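Local coordinates for fructokinase (Vibrio cholerae serotype O1, PDB 5EYN), which catalyses the ATP-dependent phosphorylation of fructose to fructose 6-phosphate, as a member of the PfkB family of carbohydrate kinases, at residues Ala157-Ala160 / Gln161-Val165. Sequence-based numbering, arbitrary orientation.
Sequences AAIA and QMKEV
The side-chain amide of Gln161 turns one face to Ala157: Ala157 O lies over that face, 3.6 Å from Gln161 CD, and Ala157 CB comes from the same side to 4.1 Å from Gln161 NE2. Beyond the helix, the Gln161 side chain also touches Ile130. With CG anti to its own carbonyl carbon (chi1 -69°) and an extended chain beyond it, Gln161 runs back along the helix, and its CG rests 3.2 Å from Ala157 O. That oxygen also accepts the backbone N-H of Gln161, at 2.9 Å from Gln161 N.

Two residues further along, Lys163 packs beside Ile159. The two side chains point the same way, Lys163 CD sitting 4.0 Å from Ile159 CG2, while Lys163 N donates to Ile159 O at 3.0 Å in a nearly straight bond (165°). The lysine chain bends at chi3 and chi4 (71°), and its NZ is hydrogen-bonded to Leu196 O.

These i to i+4 contacts belong to helix 151-165, the crossover of the beta-alpha-beta unit between parallel strands 138-142 and 168-172. Ile159 and Met162 pack on Leu139 of the first strand, Ile159 and Lys163 on Val169 of the second.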
loop_
_atom_site.group_PDB
_atom_site.type_symbol
_atom_site.label_atom_id
_atom_site.label_comp_id
_atom_site.label_asym_id
_atom_site.label_seq_id
_atom_site.Cartn_x
_atom_site.Cartn_y
_atom_site.Cartn_z
ATOM N N ALA A 157 10.173 -2.843 -26.160
ATOM C CA ALA A 157 11.351 -2.277 -26.812
ATOM C C ALA A 157 12.609 -2.919 -26.252
ATOM O O ALA A 157 13.521 -3.240 -26.998
ATOM C CB ALA A 157 11.394 -0.764 -26.647
ATOM N N ALA A 158 12.659 -3.117 -24.937
ATOM C CA ALA A 158 13.815 -3.761 -24.326
ATOM C C ALA A 158 13.997 -5.162 -24.890
ATOM O O ALA A 158 15.103 -5.563 -25.214
ATOM C CB ALA A 158 13.672 -3.812 -22.823
ATOM N N ILE A 159 12.908 -5.904 -25.022
ATOM C CA ILE A 159 12.965 -7.232 -25.610
ATOM C C ILE A 159 13.507 -7.172 -27.044
ATOM O O ILE A 159 14.406 -7.939 -27.395
ATOM C CB ILE A 159 11.586 -7.899 -25.582
ATOM C CG1 ILE A 159 11.187 -8.227 -24.131
ATOM C CG2 ILE A 159 11.578 -9.141 -26.411
ATOM C CD1 ILE A 159 9.732 -8.594 -23.994
ATOM N N ALA A 160 12.981 -6.257 -27.855
ATOM C CA ALA A 160 13.444 -6.118 -29.233
ATOM C C ALA A 160 14.935 -5.785 -29.274
ATOM O O ALA A 160 15.665 -6.278 -30.139
ATOM C CB ALA A 160 12.635 -5.060 -29.981
ATOM N N GLN A 161 15.399 -4.968 -28.329
ATOM C CA GLN A 161 16.811 -4.565 -28.302
ATOM C C GLN A 161 17.710 -5.720 -27.880
ATOM O O GLN A 161 18.806 -5.906 -28.421
ATOM C CB GLN A 161 17.011 -3.351 -27.394
ATOM C CG GLN A 161 16.398 -2.078 -27.940
ATOM C CD GLN A 161 16.321 -0.977 -26.907
ATOM O OE1 GLN A 161 17.100 -0.934 -25.962
ATOM N NE2 GLN A 161 15.367 -0.089 -27.076
ATOM N N MET A 162 17.258 -6.516 -26.919
ATOM C CA MET A 162 18.052 -7.664 -26.516
ATOM C C MET A 162 18.156 -8.672 -27.662
ATOM O O MET A 162 19.232 -9.211 -27.917
ATOM C CB MET A 162 17.458 -8.333 -25.272
ATOM C CG MET A 162 18.313 -9.487 -24.777
ATOM S SD MET A 162 20.005 -9.024 -24.380
ATOM C CE MET A 162 19.813 -8.498 -22.672
ATOM N N LYS A 163 17.057 -8.889 -28.383
ATOM C CA LYS A 163 17.067 -9.798 -29.521
ATOM C C LYS A 163 18.017 -9.273 -30.588
ATOM O O LYS A 163 18.783 -10.027 -31.177
ATOM C CB LYS A 163 15.659 -9.974 -30.101
ATOM C CG LYS A 163 14.728 -10.735 -29.157
ATOM C CD LYS A 163 13.276 -10.746 -29.619
ATOM C CE LYS A 163 13.037 -11.602 -30.829
ATOM N NZ LYS A 163 13.333 -13.027 -30.548
ATOM N N GLU A 164 17.977 -7.969 -30.839
ATOM C CA GLU A 164 18.766 -7.389 -31.923
ATOM C C GLU A 164 20.261 -7.560 -31.694
ATOM O O GLU A 164 21.025 -7.777 -32.641
ATOM C CB GLU A 164 18.411 -5.912 -32.065
ATOM C CG GLU A 164 19.188 -5.143 -33.104
ATOM C CD GLU A 164 18.784 -3.690 -33.107
ATOM O OE1 GLU A 164 18.627 -3.109 -32.012
ATOM O OE2 GLU A 164 18.577 -3.129 -34.195
ATOM N N VAL A 165 20.686 -7.448 -30.441
ATOM C CA VAL A 165 22.106 -7.505 -30.105
ATOM C C VAL A 165 22.616 -8.945 -29.992
ATOM O O VAL A 165 23.809 -9.178 -29.839
ATOM C CB VAL A 165 22.408 -6.719 -28.807
ATOM C CG1 VAL A 165 22.046 -7.545 -27.578
ATOM C CG2 VAL A 165 23.865 -6.285 -28.760
#